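Local coordinates for ZmpA Glycopeptidase (Clostridium perfringens, PDB 6XSX), which probably cleaves peptide bonds in glycosylated proteins, this chain holding the M60 metallopeptidase catalytic module of a larger glycopeptidase, at residues Lys399-Glu404 with Tyr424-Asn429; Ser403-Arg408 with Lys430-Asn435. One frame throughout, in Å; residues are numbered along the deposited sequence.

Interaction 1: Lys399-Glu404 with Tyr424-Asn429; sequences KLDLSE and YPKPSN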
ATOM      1  N   LYS A 399       1.095 -20.534  15.906  1.00 26.95           N
ATOM      2  CA  LYS A 399       0.994 -21.652  16.836  1.00 29.09           C
ATOM      3  C   LYS A 399       1.237 -21.151  18.261  1.00 27.02           C
ATOM      4  O   LYS A 399       1.884 -21.832  19.056  1.00 27.31           O
ATOM      5  CB  LYS A 399       1.991 -22.775  16.514  1.00 31.87           C
ATOM      6  CG  LYS A 399       1.864 -23.431  15.146  1.00 35.09           C
ATOM      7  CD  LYS A 399       0.496 -24.032  14.904  1.00 38.30           C
ATOM      8  CE  LYS A 399       0.452 -24.989  13.730  1.00 39.99           C
ATOM      9  NZ  LYS A 399       1.223 -26.225  14.006  1.00 42.44           N
ATOM     10  N   LEU A 400       0.718 -19.959  18.571  1.00 24.19           N
ATOM     11  CA  LEU A 400       0.873 -19.377  19.894  1.00 24.43           C
ATOM     12  C   LEU A 400      -0.486 -18.908  20.401  1.00 23.67           C
ATOM     13  O   LEU A 400      -1.354 -18.537  19.620  1.00 23.39           O
ATOM     14  CB  LEU A 400       1.852 -18.197  19.836  1.00 24.75           C
ATOM     15  CG  LEU A 400       3.328 -18.538  19.631  1.00 25.13           C
ATOM     16  CD1 LEU A 400       4.141 -17.288  19.297  1.00 24.11           C
ATOM     17  CD2 LEU A 400       3.909 -19.254  20.847  1.00 25.54           C
ATOM     18  N   ASP A 401      -0.658 -18.916  21.725  1.00 23.41           N
ATOM     19  CA  ASP A 401      -1.891 -18.402  22.295  1.00 22.91           C
ATOM     20  C   ASP A 401      -1.765 -16.885  22.433  1.00 21.76           C
ATOM     21  O   ASP A 401      -1.184 -16.397  23.403  1.00 20.77           O
ATOM     22  CB  ASP A 401      -2.242 -19.120  23.602  1.00 22.84           C
ATOM     23  CG  ASP A 401      -3.530 -18.615  24.223  1.00 22.32           C
ATOM     24  OD1 ASP A 401      -4.155 -17.707  23.644  1.00 22.69           O
ATOM     25  OD2 ASP A 401      -3.886 -19.120  25.279  1.00 23.54           O
ATOM     26  N   LEU A 402      -2.340 -16.154  21.470  1.00 20.63           N
ATOM     27  CA  LEU A 402      -2.147 -14.715  21.399  1.00 21.83           C
ATOM     28  C   LEU A 402      -3.308 -13.951  22.033  1.00 22.28           C
ATOM     29  O   LEU A 402      -3.427 -12.748  21.820  1.00 20.10           O
ATOM     30  CB  LEU A 402      -1.922 -14.309  19.940  1.00 20.97           C
ATOM     31  CG  LEU A 402      -0.626 -14.839  19.333  1.00 22.05           C
ATOM     32  CD1 LEU A 402      -0.492 -14.401  17.886  1.00 22.42           C
ATOM     33  CD2 LEU A 402       0.579 -14.376  20.148  1.00 22.49           C
ATOM     34  N   SER A 403      -4.129 -14.637  22.847  1.00 24.08           N
ATOM     35  CA  SER A 403      -5.268 -13.987  23.480  1.00 26.31           C
ATOM     36  C   SER A 403      -4.811 -12.834  24.379  1.00 25.57           C
ATOM     37  O   SER A 403      -5.358 -11.734  24.296  1.00 24.42           O
ATOM     38  CB  SER A 403      -6.155 -14.969  24.221  1.00 29.13           C
ATOM     39  OG  SER A 403      -6.983 -15.682  23.303  1.00 33.27           O
ATOM     40  N   GLU A 404      -3.800 -13.099  25.221  1.00 22.59           N
ATOM     41  CA  GLU A 404      -3.284 -12.103  26.147  1.00 23.83           C
ATOM     42  C   GLU A 404      -2.745 -10.890  25.381  1.00 23.78           C
ATOM     43  O   GLU A 404      -3.029  -9.746  25.750  1.00 24.46           O
ATOM     44  CB  GLU A 404      -2.244 -12.722  27.087  1.00 23.07           C
ATOM     45  CG  GLU A 404      -1.537 -11.689  27.946  1.00 23.22           C
ATOM     46  CD  GLU A 404      -0.566 -12.255  28.965  1.00 23.18           C
ATOM     47  OE1 GLU A 404      -0.002 -11.460  29.742  1.00 22.22           O
ATOM     48  OE2 GLU A 404      -0.370 -13.490  28.971  1.00 23.79           O
ATOM     49  N   TYR A 424      -2.678 -23.719  21.920  1.00 31.19           N
ATOM     50  CA  TYR A 424      -1.264 -23.426  21.730  1.00 31.02           C
ATOM     51  C   TYR A 424      -0.639 -22.921  23.027  1.00 30.37           C
ATOM     52  O   TYR A 424      -1.323 -22.364  23.883  1.00 33.23           O
ATOM     53  CB  TYR A 424      -1.058 -22.368  20.642  1.00 29.89           C
ATOM     54  CG  TYR A 424      -1.702 -22.708  19.325  1.00 30.21           C
ATOM     55  CD1 TYR A 424      -1.258 -23.788  18.577  1.00 30.13           C
ATOM     56  CD2 TYR A 424      -2.763 -21.959  18.838  1.00 29.78           C
ATOM     57  CE1 TYR A 424      -1.857 -24.120  17.372  1.00 29.21           C
ATOM     58  CE2 TYR A 424      -3.366 -22.272  17.631  1.00 30.01           C
ATOM     59  CZ  TYR A 424      -2.906 -23.355  16.896  1.00 29.33           C
ATOM     60  OH  TYR A 424      -3.489 -23.675  15.709  1.00 28.16           O
ATOM     61  N   PRO A 425       0.696 -23.055  23.187  1.00 30.12           N
ATOM     62  CA  PRO A 425       1.391 -22.441  24.319  1.00 28.84           C
ATOM     63  C   PRO A 425       1.318 -20.919  24.206  1.00 27.70           C
ATOM     64  O   PRO A 425       1.299 -20.379  23.104  1.00 27.10           O
ATOM     65  CB  PRO A 425       2.843 -22.929  24.163  1.00 28.25           C
ATOM     66  CG  PRO A 425       2.978 -23.286  22.693  1.00 28.93           C
ATOM     67  CD  PRO A 425       1.605 -23.767  22.270  1.00 29.20           C
ATOM     68  N   LYS A 426       1.244 -20.238  25.355  1.00 27.35           N
ATOM     69  CA  LYS A 426       1.438 -18.799  25.417  1.00 29.08           C
ATOM     70  C   LYS A 426       2.826 -18.460  24.874  1.00 26.88           C
ATOM     71  O   LYS A 426       3.733 -19.285  24.974  1.00 24.70           O
ATOM     72  CB  LYS A 426       1.315 -18.329  26.870  1.00 31.57           C
ATOM     73  CG  LYS A 426      -0.080 -18.477  27.474  1.00 36.26           C
ATOM     74  CD  LYS A 426      -0.118 -18.298  28.983  1.00 38.70           C
ATOM     75  CE  LYS A 426      -0.125 -16.848  29.420  1.00 39.99           C
ATOM     76  NZ  LYS A 426      -1.343 -16.138  28.958  1.00 40.35           N
ATOM     77  N   PRO A 427       3.044 -17.254  24.289  1.00 25.05           N
ATOM     78  CA  PRO A 427       4.396 -16.822  23.921  1.00 24.81           C
ATOM     79  C   PRO A 427       5.215 -16.728  25.205  1.00 24.44           C
ATOM     80  O   PRO A 427       4.662 -16.491  26.276  1.00 22.54           O
ATOM     81  CB  PRO A 427       4.262 -15.392  23.374  1.00 25.16           C
ATOM     82  CG  PRO A 427       2.764 -15.105  23.306  1.00 25.80           C
ATOM     83  CD  PRO A 427       2.019 -16.244  23.978  1.00 24.49           C
ATOM     84  N   SER A 428       6.527 -16.939  25.094  1.00 23.26           N
ATOM     85  CA  SER A 428       7.371 -16.764  26.259  1.00 25.06           C
ATOM     86  C   SER A 428       8.031 -15.391  26.212  1.00 24.57           C
ATOM     87  O   SER A 428       8.856 -15.085  27.063  1.00 26.89           O
ATOM     88  CB  SER A 428       8.393 -17.867  26.368  1.00 27.35           C
ATOM     89  OG  SER A 428       9.173 -17.946  25.183  1.00 27.55           O
ATOM     90  N   ASN A 429       7.691 -14.598  25.187  1.00 23.30           N
ATOM     91  CA  ASN A 429       8.159 -13.228  25.056  1.00 22.61           C
ATOM     92  C   ASN A 429       6.962 -12.297  25.212  1.00 22.29           C
ATOM     93  O   ASN A 429       5.859 -12.614  24.761  1.00 19.98           O
ATOM     94  CB  ASN A 429       8.745 -12.934  23.671  1.00 23.74           C
ATOM     95  CG  ASN A 429       9.877 -13.854  23.263  1.00 24.91           C
ATOM     96  OD1 ASN A 429       9.643 -14.968  22.790  1.00 22.43           O
ATOM     97  ND2 ASN A 429      11.107 -13.388  23.433  1.00 24.93           N
TER
HETATM   98  O   HOH W   1      -2.400 -21.583  26.250  1.00 32.53           O
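With chi1 at -54°, Tyr424 carries its ring CG opposite the carbonyl carbon, which lays one ring face against the backbone of Lys399; Lys426, bent at chi3 and chi4, swings its ammonium back to Glu404, whose own chain is extended. Over the tyrosine face sits Lys399 CA, 3.8 Å from the ring centroid in a CH-pi contact displaced toward the rim, and Lys399 CD touches the ring at CE1. The tyrosine hydroxyl is taken by Asp396 of helix 383-398. One backbone hydrogen bond joins the two segments: Asp401 N reaches Pro425 O at 2.8 Å, arriving from above the carbonyl plane. Beside it, a water donates to both Asp401 OD2 and Tyr424 O. Farther along, Pro427 lays CD against Asp401 O at 3.3 Å and CG against Leu402 CD2 at 3.9 Å. Lys426 NZ then meets Glu404 OE2 at 2.8 Å, nearly in line with the C-O bond, in a salt bridge at the surface. Asp401 OD1 receives Ser403 N and also pairs with Thr421. The proline-rich loop thus crosses the link between two helices, where a Schellman motif with Lys399 at C-prime closes helix 383-398 and an Asx turn at Asp401 leads into helix 403-408.

Interaction 2: Ser403-Arg408 with Lys430-Asn435; sequences SEHFER and KLWYAN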
ATOM      1  N   SER A 403      -4.129 -14.637  22.847  1.00 24.08           N
ATOM      2  CA  SER A 403      -5.268 -13.987  23.480  1.00 26.31           C
ATOM      3  C   SER A 403      -4.811 -12.834  24.379  1.00 25.57           C
ATOM      4  O   SER A 403      -5.358 -11.734  24.296  1.00 24.42           O
ATOM      5  CB  SER A 403      -6.155 -14.969  24.221  1.00 29.13           C
ATOM      6  OG  SER A 403      -6.983 -15.682  23.303  1.00 33.27           O
ATOM      7  N   GLU A 404      -3.800 -13.099  25.221  1.00 22.59           N
ATOM      8  CA  GLU A 404      -3.284 -12.103  26.147  1.00 23.83           C
ATOM      9  C   GLU A 404      -2.745 -10.890  25.381  1.00 23.78           C
ATOM     10  O   GLU A 404      -3.029  -9.746  25.750  1.00 24.46           O
ATOM     11  CB  GLU A 404      -2.244 -12.722  27.087  1.00 23.07           C
ATOM     12  CG  GLU A 404      -1.537 -11.689  27.946  1.00 23.22           C
ATOM     13  CD  GLU A 404      -0.566 -12.255  28.965  1.00 23.18           C
ATOM     14  OE1 GLU A 404      -0.002 -11.460  29.742  1.00 22.22           O
ATOM     15  OE2 GLU A 404      -0.370 -13.490  28.971  1.00 23.79           O
ATOM     16  N   HIS A 405      -1.972 -11.150  24.315  1.00 22.39           N
ATOM     17  CA  HIS A 405      -1.393 -10.111  23.469  1.00 22.31           C
ATOM     18  C   HIS A 405      -2.467  -9.104  23.046  1.00 22.84           C
ATOM     19  O   HIS A 405      -2.305  -7.894  23.208  1.00 23.15           O
ATOM     20  CB  HIS A 405      -0.688 -10.750  22.253  1.00 21.13           C
ATOM     21  CG  HIS A 405      -0.129  -9.762  21.281  1.00 20.60           C
ATOM     22  ND1 HIS A 405       1.038  -9.061  21.523  1.00 20.55           N
ATOM     23  CD2 HIS A 405      -0.572  -9.353  20.071  1.00 20.03           C
ATOM     24  CE1 HIS A 405       1.284  -8.257  20.505  1.00 21.34           C
ATOM     25  NE2 HIS A 405       0.316  -8.425  19.595  1.00 20.49           N
ATOM     26  N   PHE A 406      -3.574  -9.623  22.508  1.00 22.94           N
ATOM     27  CA  PHE A 406      -4.630  -8.772  21.989  1.00 23.21           C
ATOM     28  C   PHE A 406      -5.426  -8.126  23.124  1.00 25.17           C
ATOM     29  O   PHE A 406      -5.774  -6.946  23.032  1.00 25.24           O
ATOM     30  CB  PHE A 406      -5.503  -9.545  21.003  1.00 23.00           C
ATOM     31  CG  PHE A 406      -4.906  -9.718  19.626  1.00 22.36           C
ATOM     32  CD1 PHE A 406      -4.992  -8.704  18.681  1.00 21.94           C
ATOM     33  CD2 PHE A 406      -4.287 -10.907  19.262  1.00 22.33           C
ATOM     34  CE1 PHE A 406      -4.459  -8.873  17.411  1.00 22.18           C
ATOM     35  CE2 PHE A 406      -3.755 -11.078  17.990  1.00 21.68           C
ATOM     36  CZ  PHE A 406      -3.842 -10.058  17.066  1.00 22.19           C
ATOM     37  N   GLU A 407      -5.706  -8.874  24.203  1.00 26.83           N
ATOM     38  CA  GLU A 407      -6.462  -8.259  25.285  1.00 28.91           C
ATOM     39  C   GLU A 407      -5.643  -7.163  25.979  1.00 27.10           C
ATOM     40  O   GLU A 407      -6.223  -6.224  26.525  1.00 25.91           O
ATOM     41  CB  GLU A 407      -7.238  -9.266  26.144  1.00 33.41           C
ATOM     42  CG  GLU A 407      -6.459  -9.939  27.248  1.00 39.71           C
ATOM     43  CD  GLU A 407      -7.179 -11.093  27.937  1.00 43.32           C
ATOM     44  OE1 GLU A 407      -6.491 -12.060  28.316  1.00 48.16           O
ATOM     45  OE2 GLU A 407      -8.422 -11.032  28.096  1.00 41.97           O
ATOM     46  N   ARG A 408      -4.303  -7.224  25.885  1.00 24.59           N
ATOM     47  CA  ARG A 408      -3.484  -6.182  26.493  1.00 24.64           C
ATOM     48  C   ARG A 408      -3.608  -4.866  25.721  1.00 24.78           C
ATOM     49  O   ARG A 408      -3.358  -3.801  26.272  1.00 25.40           O
ATOM     50  CB  ARG A 408      -2.027  -6.626  26.636  1.00 24.03           C
ATOM     51  CG  ARG A 408      -1.796  -7.604  27.777  1.00 23.63           C
ATOM     52  CD  ARG A 408      -0.311  -7.794  27.996  1.00 23.33           C
ATOM     53  NE  ARG A 408      -0.082  -8.565  29.202  1.00 22.39           N
ATOM     54  CZ  ARG A 408       0.246  -8.047  30.382  1.00 23.98           C
ATOM     55  NH1 ARG A 408       0.395  -6.736  30.531  1.00 22.69           N
ATOM     56  NH2 ARG A 408       0.417  -8.855  31.415  1.00 23.47           N
ATOM     57  N   LYS A 430       7.200 -11.127  25.816  1.00 21.07           N
ATOM     58  CA  LYS A 430       6.179 -10.096  25.911  1.00 21.75           C
ATOM     59  C   LYS A 430       6.089  -9.358  24.575  1.00 19.84           C
ATOM     60  O   LYS A 430       6.616  -8.257  24.416  1.00 20.27           O
ATOM     61  CB  LYS A 430       6.449  -9.199  27.125  1.00 21.81           C
ATOM     62  CG  LYS A 430       6.539  -9.952  28.449  1.00 22.42           C
ATOM     63  CD  LYS A 430       6.492  -9.033  29.669  1.00 22.20           C
ATOM     64  CE  LYS A 430       6.531  -9.781  30.986  1.00 22.55           C
ATOM     65  NZ  LYS A 430       6.689  -8.847  32.125  1.00 23.40           N
ATOM     66  N   LEU A 431       5.411  -9.989  23.614  1.00 19.93           N
ATOM     67  CA  LEU A 431       5.399  -9.530  22.235  1.00 19.98           C
ATOM     68  C   LEU A 431       4.802  -8.127  22.149  1.00 20.41           C
ATOM     69  O   LEU A 431       5.094  -7.400  21.205  1.00 20.42           O
ATOM     70  CB  LEU A 431       4.614 -10.527  21.378  1.00 20.36           C
ATOM     71  CG  LEU A 431       5.154 -11.959  21.325  1.00 20.22           C
ATOM     72  CD1 LEU A 431       4.223 -12.826  20.496  1.00 20.61           C
ATOM     73  CD2 LEU A 431       6.568 -12.010  20.754  1.00 19.09           C
ATOM     74  N   TRP A 432       3.996  -7.738  23.150  1.00 19.30           N
ATOM     75  CA  TRP A 432       3.350  -6.432  23.135  1.00 19.82           C
ATOM     76  C   TRP A 432       4.339  -5.300  23.412  1.00 19.92           C
ATOM     77  O   TRP A 432       3.949  -4.135  23.385  1.00 20.74           O
ATOM     78  CB  TRP A 432       2.159  -6.370  24.099  1.00 19.50           C
ATOM     79  CG  TRP A 432       2.457  -6.979  25.437  1.00 19.17           C
ATOM     80  CD1 TRP A 432       2.903  -6.334  26.553  1.00 19.12           C
ATOM     81  CD2 TRP A 432       2.362  -8.372  25.789  1.00 19.44           C
ATOM     82  NE1 TRP A 432       3.079  -7.222  27.581  1.00 18.91           N
ATOM     83  CE2 TRP A 432       2.755  -8.480  27.144  1.00 19.07           C
ATOM     84  CE3 TRP A 432       1.983  -9.533  25.098  1.00 19.30           C
ATOM     85  CZ2 TRP A 432       2.775  -9.704  27.818  1.00 19.13           C
ATOM     86  CZ3 TRP A 432       2.014 -10.742  25.761  1.00 19.47           C
ATOM     87  CH2 TRP A 432       2.402 -10.826  27.103  1.00 19.68           C
ATOM     88  N   TYR A 433       5.611  -5.627  23.669  1.00 19.10           N
ATOM     89  CA  TYR A 433       6.623  -4.587  23.813  1.00 18.11           C
ATOM     90  C   TYR A 433       7.287  -4.272  22.468  1.00 18.45           C
ATOM     91  O   TYR A 433       8.125  -3.374  22.399  1.00 17.85           O
ATOM     92  CB  TYR A 433       7.679  -4.956  24.863  1.00 19.45           C
ATOM     93  CG  TYR A 433       7.234  -4.960  26.310  1.00 19.80           C
ATOM     94  CD1 TYR A 433       6.138  -4.222  26.737  1.00 19.60           C
ATOM     95  CD2 TYR A 433       7.941  -5.668  27.271  1.00 20.19           C
ATOM     96  CE1 TYR A 433       5.727  -4.227  28.060  1.00 19.60           C
ATOM     97  CE2 TYR A 433       7.547  -5.682  28.602  1.00 19.93           C
ATOM     98  CZ  TYR A 433       6.436  -4.956  28.999  1.00 20.41           C
ATOM     99  OH  TYR A 433       6.034  -4.957  30.304  1.00 21.68           O
ATOM    100  N   ALA A 434       6.923  -5.001  21.396  1.00 18.02           N
ATOM    101  CA  ALA A 434       7.513  -4.745  20.087  1.00 17.88           C
ATOM    102  C   ALA A 434       7.272  -3.291  19.687  1.00 17.76           C
ATOM    103  O   ALA A 434       6.198  -2.747  19.945  1.00 17.90           O
ATOM    104  CB  ALA A 434       6.951  -5.678  19.035  1.00 17.11           C
ATOM    105  N   ASN A 435       8.288  -2.688  19.059  1.00 17.78           N
ATOM    106  CA  ASN A 435       8.209  -1.326  18.545  1.00 18.46           C
ATOM    107  C   ASN A 435       9.257  -1.140  17.447  1.00 19.06           C
ATOM    108  O   ASN A 435      10.108  -2.003  17.244  1.00 20.23           O
ATOM    109  CB  ASN A 435       8.288  -0.286  19.670  1.00 17.74           C
ATOM    110  CG  ASN A 435       9.657  -0.204  20.305  1.00 18.36           C
ATOM    111  OD1 ASN A 435      10.561   0.398  19.736  1.00 19.19           O
ATOM    112  ND2 ASN A 435       9.828  -0.810  21.474  1.00 18.40           N
TER
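Trp432, on a 3-10 turn spanning 431-433, presses its indole against one side of helix 403-408, meeting Glu404, His405 and Arg408, residues that lie one turn or less apart. This is a buried contact between a helix and the loop that precedes helix 437-440, and it is made by packing rather than by direct hydrogen bonds between the segments.

The main aromatic contact is CH-pi. Arg408 CD stands over the indole, 3.4 Å from the centroid of the five-membered ring and 16° off its normal. Beyond it the guanidinium runs almost parallel to the indole, the planes 5° apart, and NE comes to 3.4 Å from Trp432 CZ2. On the opposite face lies Lys430 CA, from the tryptophan's own segment, so the indole is sandwiched. A chi1 of 45° tucks Trp432 CG between its backbone N and carbonyl carbon and turns the ring back toward the helix.

The charged contacts run along the helix. Arg408 grips Glu404 OE1 side-on with NE and NH2, both within the guanidinium plane, the other carboxylate oxygen, OE2, going to Lys426; NE, at 2.9 Å from OE1, uses the anti lone pair. That helps fix the guanidinium's rotation, nearly parallel to the indole, while Val330 O and Asp333 take further N-H groups. The shared oxygen, OE1, also lies 3.6 Å from Trp432 CH2.

Van der Waals contact completes the account at His405. The two side chains run past each other in opposite senses, with the imidazole at the indole edge and also touching Leu431 CB. NE2 bonds to Pro354 O on helix 347-361. The other nitrogen, ND1, is buried without a hydrogen-bonding partner: it lies 3.7 Å from Trp432 CE3, with Trp432 N 3.6 Å from His405 ND1, near the imidazole plane.

In the fold
Interactions 1 and 2 are successive footholds of one run of chain, 424-435, on the segment 399-408, with centres 10 Å apart. Glu404 belongs to both: OE2 faces Lys426 in interaction 1, while OE1 faces Arg408 in interaction 2, so one carboxylate bridges two cations. The contacts also touch through Leu402 CD2 and Leu431 CD1, 4.0 Å apart. Interaction 1 lies at the surface and interaction 2 is buried, the chain passing inward before helix 437-440. Their centres lie about 29 and 25 Å from the centre of the chain. Neither involves the HExxH motif on helix 277-286, the probable metal site, where no metal is bound here.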